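Local coordinates for protein toluene, o-xylene monooxygenase oxygenase subunit (Pseudomonas stutzeri, PDB 2INC) that forms one subunit of a toluene/o-xylene monooxygenase oxygenase, an assembly that probably uses molecular oxygen to hydroxylate aromatic hydrocarbons, at residues Pro190-Phe195 and Glu225-Gln230; Lys291-Tyr296 and Val308-Ala313. All blocks are in the same frame, centred on the assembly; numbering follows the deposited sequence.

Interaction 1 (Pro190-Phe195 and Glu225-Gln230); sequences PAWQGF and EALLQQ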
ATOM      1  N   PRO B 190     -33.636 -19.174 -34.406  1.00 36.12           N
ATOM      2  CA  PRO B 190     -33.734 -20.549 -33.935  1.00 36.84           C
ATOM      3  C   PRO B 190     -32.468 -20.975 -33.226  1.00 37.24           C
ATOM      4  O   PRO B 190     -32.579 -21.806 -32.294  1.00 37.53           O
ATOM      5  CB  PRO B 190     -33.849 -21.390 -35.218  1.00 37.41           C
ATOM      6  CG  PRO B 190     -34.290 -20.386 -36.301  1.00 38.75           C
ATOM      7  CD  PRO B 190     -33.970 -19.033 -35.844  1.00 35.51           C
ATOM      8  N   ALA B 191     -31.287 -20.458 -33.657  1.00 35.85           N
ATOM      9  CA  ALA B 191     -30.009 -20.939 -33.077  1.00 34.59           C
ATOM     10  C   ALA B 191     -29.941 -20.649 -31.591  1.00 34.24           C
ATOM     11  O   ALA B 191     -29.247 -21.382 -30.856  1.00 32.51           O
ATOM     12  CB  ALA B 191     -28.795 -20.319 -33.752  1.00 35.30           C
ATOM     13  N   TRP B 192     -30.655 -19.617 -31.147  1.00 31.49           N
ATOM     14  CA  TRP B 192     -30.580 -19.217 -29.714  1.00 33.31           C
ATOM     15  C   TRP B 192     -31.770 -19.651 -28.864  1.00 34.91           C
ATOM     16  O   TRP B 192     -31.763 -19.451 -27.637  1.00 34.32           O
ATOM     17  CB  TRP B 192     -30.522 -17.707 -29.606  1.00 32.93           C
ATOM     18  CG  TRP B 192     -29.196 -17.165 -30.013  1.00 34.81           C
ATOM     19  CD1 TRP B 192     -28.909 -16.583 -31.205  1.00 36.02           C
ATOM     20  CD2 TRP B 192     -27.983 -17.125 -29.231  1.00 35.13           C
ATOM     21  NE1 TRP B 192     -27.583 -16.183 -31.239  1.00 35.95           N
ATOM     22  CE2 TRP B 192     -26.989 -16.520 -30.046  1.00 36.79           C
ATOM     23  CE3 TRP B 192     -27.633 -17.551 -27.934  1.00 36.55           C
ATOM     24  CZ2 TRP B 192     -25.672 -16.300 -29.603  1.00 34.86           C
ATOM     25  CZ3 TRP B 192     -26.297 -17.341 -27.494  1.00 36.01           C
ATOM     26  CH2 TRP B 192     -25.342 -16.711 -28.331  1.00 34.03           C
ATOM     27  N   GLN B 193     -32.781 -20.238 -29.495  1.00 35.40           N
ATOM     28  CA  GLN B 193     -33.981 -20.584 -28.755  1.00 34.79           C
ATOM     29  C   GLN B 193     -33.832 -21.736 -27.737  1.00 35.00           C
ATOM     30  O   GLN B 193     -34.506 -21.716 -26.708  1.00 36.89           O
ATOM     31  CB  GLN B 193     -35.158 -20.776 -29.710  1.00 36.35           C
ATOM     32  CG  GLN B 193     -35.740 -19.465 -30.332  1.00 32.25           C
ATOM     33  CD  GLN B 193     -35.401 -18.246 -29.517  1.00 36.69           C
ATOM     34  OE1 GLN B 193     -36.066 -17.972 -28.489  1.00 34.30           O
ATOM     35  NE2 GLN B 193     -34.351 -17.485 -29.938  1.00 33.67           N
ATOM     36  N   GLY B 194     -32.991 -22.727 -28.011  1.00 35.50           N
ATOM     37  CA  GLY B 194     -32.637 -23.754 -27.015  1.00 34.33           C
ATOM     38  C   GLY B 194     -32.080 -23.053 -25.804  1.00 34.98           C
ATOM     39  O   GLY B 194     -32.619 -23.207 -24.723  1.00 34.82           O
ATOM     40  N   PHE B 195     -30.990 -22.287 -25.957  1.00 33.71           N
ATOM     41  CA  PHE B 195     -30.449 -21.525 -24.804  1.00 32.30           C
ATOM     42  C   PHE B 195     -31.399 -20.597 -24.098  1.00 32.76           C
ATOM     43  O   PHE B 195     -31.397 -20.500 -22.870  1.00 32.70           O
ATOM     44  CB  PHE B 195     -29.188 -20.735 -25.189  1.00 32.13           C
ATOM     45  CG  PHE B 195     -27.928 -21.612 -25.170  1.00 32.51           C
ATOM     46  CD1 PHE B 195     -27.195 -21.834 -26.334  1.00 32.87           C
ATOM     47  CD2 PHE B 195     -27.568 -22.293 -24.000  1.00 34.09           C
ATOM     48  CE1 PHE B 195     -26.087 -22.728 -26.325  1.00 33.03           C
ATOM     49  CE2 PHE B 195     -26.491 -23.138 -23.973  1.00 30.39           C
ATOM     50  CZ  PHE B 195     -25.735 -23.360 -25.170  1.00 30.87           C
ATOM     51  N   GLU B 225     -19.334 -24.820 -23.316  1.00 37.30           N
ATOM     52  CA  GLU B 225     -18.894 -25.683 -24.429  1.00 37.88           C
ATOM     53  C   GLU B 225     -19.345 -25.151 -25.793  1.00 38.13           C
ATOM     54  O   GLU B 225     -18.556 -25.092 -26.728  1.00 39.30           O
ATOM     55  CB  GLU B 225     -19.235 -27.164 -24.184  1.00 38.25           C
ATOM     56  CG  GLU B 225     -18.464 -27.807 -22.987  1.00 40.08           C
ATOM     57  CD  GLU B 225     -16.929 -27.563 -22.948  1.00 45.76           C
ATOM     58  OE1 GLU B 225     -16.240 -27.783 -23.981  1.00 43.88           O
ATOM     59  OE2 GLU B 225     -16.390 -27.175 -21.868  1.00 45.76           O
ATOM     60  N   ALA B 226     -20.568 -24.662 -25.889  1.00 37.64           N
ATOM     61  CA  ALA B 226     -21.010 -24.065 -27.139  1.00 37.09           C
ATOM     62  C   ALA B 226     -20.300 -22.755 -27.481  1.00 37.55           C
ATOM     63  O   ALA B 226     -19.711 -22.592 -28.570  1.00 37.00           O
ATOM     64  CB  ALA B 226     -22.555 -23.887 -27.133  1.00 36.57           C
ATOM     65  N   LEU B 227     -20.339 -21.817 -26.545  1.00 37.44           N
ATOM     66  CA  LEU B 227     -19.941 -20.450 -26.820  1.00 38.25           C
ATOM     67  C   LEU B 227     -18.479 -20.201 -26.587  1.00 39.29           C
ATOM     68  O   LEU B 227     -17.910 -19.326 -27.202  1.00 42.43           O
ATOM     69  CB  LEU B 227     -20.756 -19.475 -25.979  1.00 37.55           C
ATOM     70  CG  LEU B 227     -22.079 -19.043 -26.589  1.00 39.22           C
ATOM     71  CD1 LEU B 227     -23.128 -20.187 -26.615  1.00 39.31           C
ATOM     72  CD2 LEU B 227     -22.602 -17.902 -25.795  1.00 40.00           C
ATOM     73  N   LEU B 228     -17.826 -20.931 -25.700  1.00 40.32           N
ATOM     74  CA  LEU B 228     -16.415 -20.621 -25.518  1.00 40.01           C
ATOM     75  C   LEU B 228     -15.621 -21.651 -26.300  1.00 40.84           C
ATOM     76  O   LEU B 228     -14.846 -21.292 -27.190  1.00 41.08           O
ATOM     77  CB  LEU B 228     -16.013 -20.587 -24.029  1.00 39.45           C
ATOM     78  CG  LEU B 228     -16.810 -19.661 -23.115  1.00 37.17           C
ATOM     79  CD1 LEU B 228     -16.244 -19.708 -21.680  1.00 38.28           C
ATOM     80  CD2 LEU B 228     -16.835 -18.234 -23.658  1.00 40.42           C
ATOM     81  N   GLN B 229     -15.861 -22.917 -26.010  1.00 39.49           N
ATOM     82  CA  GLN B 229     -15.109 -23.960 -26.655  1.00 40.99           C
ATOM     83  C   GLN B 229     -15.325 -24.027 -28.177  1.00 40.02           C
ATOM     84  O   GLN B 229     -14.367 -23.886 -28.925  1.00 40.35           O
ATOM     85  CB  GLN B 229     -15.353 -25.297 -25.986  1.00 41.17           C
ATOM     86  CG  GLN B 229     -14.347 -26.362 -26.380  1.00 43.83           C
ATOM     87  CD  GLN B 229     -12.955 -26.034 -25.947  1.00 47.44           C
ATOM     88  OE1 GLN B 229     -12.738 -25.472 -24.876  1.00 51.67           O
ATOM     89  NE2 GLN B 229     -11.993 -26.390 -26.761  1.00 48.70           N
ATOM     90  N   GLN B 230     -16.561 -24.222 -28.633  1.00 39.58           N
ATOM     91  CA  GLN B 230     -16.788 -24.552 -30.032  1.00 38.95           C
ATOM     92  C   GLN B 230     -16.695 -23.290 -30.871  1.00 39.19           C
ATOM     93  O   GLN B 230     -16.057 -23.280 -31.921  1.00 37.74           O
ATOM     94  CB  GLN B 230     -18.155 -25.233 -30.215  1.00 39.55           C
ATOM     95  CG  GLN B 230     -18.243 -26.638 -29.587  1.00 41.47           C
ATOM     96  CD  GLN B 230     -17.238 -27.588 -30.155  1.00 43.58           C
ATOM     97  OE1 GLN B 230     -17.077 -27.651 -31.366  1.00 48.17           O
ATOM     98  NE2 GLN B 230     -16.517 -28.309 -29.293  1.00 45.05           N
TER
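Beside A226 and L227, which meet F195 and W192 across this contact, the carboxylate atom OE2 of E225 is gripped by two cations, K251 NZ and R258 NH2, each in a salt bridge. That charged cluster takes no part in the contact itself; the atoms that meet across 190-195 and 225-230 are all carbon. The two axes stay 13.0 Å apart, and aromatic side chains span the distance. The bond from CA to CB of F195 heads toward helix 208-237, and the end of its ring presents an edge to A226, whose CB lies near the ring plane, 3.8 Å from F195 CZ. L227 divides its two methyls between the rings. Its CD1 approaches F195 CE1 at 3.9 Å, from an oblique direction, while CD2 meets the outer edge of the indole, 3.9 Å from W192 CH2. The W192 side chain is brought over by its first torsion (chi1 -74°), which sets CG opposite the carbonyl carbon. NE1 of the indole donates to the carbonyl oxygen of R116, and Y296 meets the same ring edge-to-face. L124 of helix 121-138 touches W192, F195 and L227. Q230 N bonds to E225 O, five residues back, at 2.9 Å, a pi-helical turn. Both segments belong to the Methane/Phenol/Alkene Hydroxylase family region, of the ferritin-like clan, and their contact is buried interhelical packing. Across the gap, then, attraction rests on dispersion and the exclusion of water, and the bond to R116 O probably helps to fix the direction of the indole.

Interaction 2 (Lys291-Tyr296 and Val308-Ala313); sequences KAIEAY and VEAKSA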
ATOM      1  N   LYS B 291     -31.268 -29.621 -26.074  1.00 38.94           N
ATOM      2  CA  LYS B 291     -31.928 -28.783 -27.044  1.00 40.10           C
ATOM      3  C   LYS B 291     -31.086 -27.535 -27.352  1.00 38.16           C
ATOM      4  O   LYS B 291     -30.945 -27.141 -28.508  1.00 38.36           O
ATOM      5  CB  LYS B 291     -33.301 -28.350 -26.517  1.00 39.27           C
ATOM      6  CG  LYS B 291     -34.480 -29.235 -26.956  1.00 45.06           C
ATOM      7  CD  LYS B 291     -35.878 -28.584 -26.632  1.00 45.82           C
ATOM      8  CE  LYS B 291     -35.892 -27.082 -26.935  1.00 47.71           C
ATOM      9  NZ  LYS B 291     -35.896 -26.305 -25.670  1.00 49.84           N
ATOM     10  N   ALA B 292     -30.499 -26.946 -26.316  1.00 36.72           N
ATOM     11  CA  ALA B 292     -29.693 -25.717 -26.425  1.00 35.08           C
ATOM     12  C   ALA B 292     -28.496 -25.857 -27.334  1.00 35.79           C
ATOM     13  O   ALA B 292     -28.311 -25.049 -28.263  1.00 34.30           O
ATOM     14  CB  ALA B 292     -29.260 -25.267 -25.000  1.00 33.88           C
ATOM     15  N   ILE B 293     -27.673 -26.879 -27.031  1.00 35.63           N
ATOM     16  CA  ILE B 293     -26.482 -27.247 -27.774  1.00 36.44           C
ATOM     17  C   ILE B 293     -26.882 -27.607 -29.198  1.00 38.20           C
ATOM     18  O   ILE B 293     -26.260 -27.117 -30.174  1.00 38.32           O
ATOM     19  CB  ILE B 293     -25.765 -28.478 -27.103  1.00 36.62           C
ATOM     20  CG1 ILE B 293     -25.120 -28.066 -25.774  1.00 36.99           C
ATOM     21  CG2 ILE B 293     -24.705 -29.034 -28.043  1.00 37.39           C
ATOM     22  CD1 ILE B 293     -24.596 -29.265 -24.929  1.00 36.73           C
ATOM     23  N   GLU B 294     -27.937 -28.413 -29.327  1.00 37.28           N
ATOM     24  CA  GLU B 294     -28.376 -28.858 -30.642  1.00 38.97           C
ATOM     25  C   GLU B 294     -28.677 -27.657 -31.512  1.00 37.30           C
ATOM     26  O   GLU B 294     -28.153 -27.596 -32.612  1.00 36.61           O
ATOM     27  CB  GLU B 294     -29.553 -29.836 -30.556  1.00 38.22           C
ATOM     28  CG  GLU B 294     -29.059 -31.268 -30.196  1.00 42.26           C
ATOM     29  CD  GLU B 294     -30.185 -32.191 -29.656  1.00 43.58           C
ATOM     30  OE1 GLU B 294     -31.359 -31.821 -29.803  1.00 50.08           O
ATOM     31  OE2 GLU B 294     -29.879 -33.243 -29.033  1.00 48.56           O
ATOM     32  N   ALA B 295     -29.463 -26.694 -31.014  1.00 36.76           N
ATOM     33  CA  ALA B 295     -29.954 -25.608 -31.860  1.00 35.97           C
ATOM     34  C   ALA B 295     -28.832 -24.661 -32.253  1.00 36.59           C
ATOM     35  O   ALA B 295     -28.789 -24.166 -33.385  1.00 35.89           O
ATOM     36  CB  ALA B 295     -31.006 -24.847 -31.186  1.00 36.08           C
ATOM     37  N   TYR B 296     -27.925 -24.404 -31.309  1.00 35.66           N
ATOM     38  CA  TYR B 296     -26.857 -23.448 -31.531  1.00 36.44           C
ATOM     39  C   TYR B 296     -25.781 -24.053 -32.427  1.00 37.29           C
ATOM     40  O   TYR B 296     -25.458 -23.516 -33.451  1.00 37.42           O
ATOM     41  CB  TYR B 296     -26.285 -22.989 -30.169  1.00 35.84           C
ATOM     42  CG  TYR B 296     -25.178 -21.951 -30.241  1.00 34.48           C
ATOM     43  CD1 TYR B 296     -25.475 -20.597 -30.244  1.00 33.01           C
ATOM     44  CD2 TYR B 296     -23.844 -22.332 -30.250  1.00 31.80           C
ATOM     45  CE1 TYR B 296     -24.481 -19.633 -30.313  1.00 33.94           C
ATOM     46  CE2 TYR B 296     -22.806 -21.367 -30.331  1.00 33.55           C
ATOM     47  CZ  TYR B 296     -23.143 -20.019 -30.353  1.00 37.03           C
ATOM     48  OH  TYR B 296     -22.178 -19.025 -30.398  1.00 35.69           O
ATOM     49  N   VAL B 308     -21.899 -33.038 -31.110  1.00 48.15           N
ATOM     50  CA  VAL B 308     -21.327 -34.225 -30.468  1.00 48.10           C
ATOM     51  C   VAL B 308     -20.248 -33.898 -29.455  1.00 48.05           C
ATOM     52  O   VAL B 308     -20.289 -34.421 -28.342  1.00 48.66           O
ATOM     53  CB  VAL B 308     -20.833 -35.249 -31.513  1.00 48.78           C
ATOM     54  CG1 VAL B 308     -19.852 -36.271 -30.891  1.00 49.16           C
ATOM     55  CG2 VAL B 308     -22.052 -35.943 -32.130  1.00 49.60           C
ATOM     56  N   GLU B 309     -19.304 -33.026 -29.813  1.00 47.59           N
ATOM     57  CA  GLU B 309     -18.255 -32.631 -28.858  1.00 48.44           C
ATOM     58  C   GLU B 309     -18.789 -31.773 -27.703  1.00 46.12           C
ATOM     59  O   GLU B 309     -18.467 -32.058 -26.572  1.00 45.39           O
ATOM     60  CB  GLU B 309     -17.077 -31.935 -29.527  1.00 47.87           C
ATOM     61  CG  GLU B 309     -16.295 -32.836 -30.486  1.00 51.81           C
ATOM     62  CD  GLU B 309     -15.175 -32.089 -31.190  1.00 53.47           C
ATOM     63  OE1 GLU B 309     -15.334 -30.863 -31.445  1.00 60.58           O
ATOM     64  OE2 GLU B 309     -14.114 -32.708 -31.479  1.00 60.83           O
ATOM     65  N   ALA B 310     -19.624 -30.769 -27.981  1.00 44.87           N
ATOM     66  CA  ALA B 310     -20.227 -29.960 -26.877  1.00 44.25           C
ATOM     67  C   ALA B 310     -20.957 -30.900 -25.904  1.00 44.76           C
ATOM     68  O   ALA B 310     -20.794 -30.807 -24.685  1.00 44.96           O
ATOM     69  CB  ALA B 310     -21.163 -28.855 -27.418  1.00 43.67           C
ATOM     70  N   LYS B 311     -21.685 -31.877 -26.436  1.00 43.98           N
ATOM     71  CA  LYS B 311     -22.493 -32.744 -25.589  1.00 44.28           C
ATOM     72  C   LYS B 311     -21.676 -33.599 -24.671  1.00 45.29           C
ATOM     73  O   LYS B 311     -22.024 -33.704 -23.496  1.00 45.31           O
ATOM     74  CB  LYS B 311     -23.431 -33.625 -26.407  1.00 44.39           C
ATOM     75  CG  LYS B 311     -24.724 -32.961 -26.822  1.00 43.75           C
ATOM     76  CD  LYS B 311     -25.655 -33.946 -27.566  1.00 44.19           C
ATOM     77  CE  LYS B 311     -26.925 -33.217 -27.983  1.00 48.58           C
ATOM     78  NZ  LYS B 311     -27.832 -34.164 -28.713  1.00 47.60           N
ATOM     79  N   SER B 312     -20.577 -34.188 -25.163  1.00 44.83           N
ATOM     80  CA  SER B 312     -19.804 -35.098 -24.295  1.00 46.02           C
ATOM     81  C   SER B 312     -18.902 -34.356 -23.318  1.00 45.52           C
ATOM     82  O   SER B 312     -18.616 -34.862 -22.236  1.00 46.35           O
ATOM     83  CB  SER B 312     -19.003 -36.125 -25.117  1.00 45.82           C
ATOM     84  OG  SER B 312     -18.085 -35.466 -25.950  1.00 47.30           O
ATOM     85  N   ALA B 313     -18.429 -33.176 -23.715  1.00 45.53           N
ATOM     86  CA  ALA B 313     -17.575 -32.353 -22.846  1.00 44.78           C
ATOM     87  C   ALA B 313     -18.369 -31.844 -21.665  1.00 44.01           C
ATOM     88  O   ALA B 313     -17.888 -31.892 -20.555  1.00 43.40           O
ATOM     89  CB  ALA B 313     -16.968 -31.187 -23.620  1.00 44.98           C
TER
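I293 CG2 meets the methyl of A310 at 3.6 Å from its CB, the bonds from CA to CB of both residues heading toward the opposite helix. A310 offers only a methyl, consistent with the close approach of the two antiparallel helices. The I293 and A310 CA atoms are 6.9 Å apart, and the axes, inclined at 157°, approach to 9.7 Å. The touching branch, CG2, is placed opposite the backbone N by a chi1 of -71° (measured to CG1). The other arm carries CD1 to 4.1 Å from A310 O. K311 starts off beside this pair, its CG 4.1 Å from I293 CG2; the two side chains cross at a slant, and K311 then runs on toward E294. Fully extended beyond CG, it brings its ammonium group to the carboxylate of E294, itself an extended chain coming from its helix at an angle to the lysine. The two charges are consistent with a salt bridge at the more open margin of the contact, although OE2 and NZ are modelled too close for the bond's geometry to be trusted. Helices 274-299 and 303-319 thus form an antiparallel hairpin joined by a very short link. I293 also touches S314 and E294 touches I307, both on the second helix, while A292 packs on L198 of helix 190-202 and E309 on Q230 of helix 208-237.

How the interactions relate
Interaction 1 is a buried, purely apolar meeting of distant helices, whereas interaction 2 is partly buried and pairs a small apolar centre with opposite charges at its margin. They use four different helices, 190-202 and 208-237 in the first, 274-299 and 303-319 in the second. Their centres are 8 Å apart and they touch directly: F195 CD2 lies 3.6 Å from A292 CB, and E225 OE1 lies 3.5 Å from A313 CB. The hairpin of interaction 2 thereby packs against both helices of interaction 1. Y296 ties the two further, touching A226 and L227. The wider pair is bridged by aromatic rings, while the closer pair meets through I293 and A310.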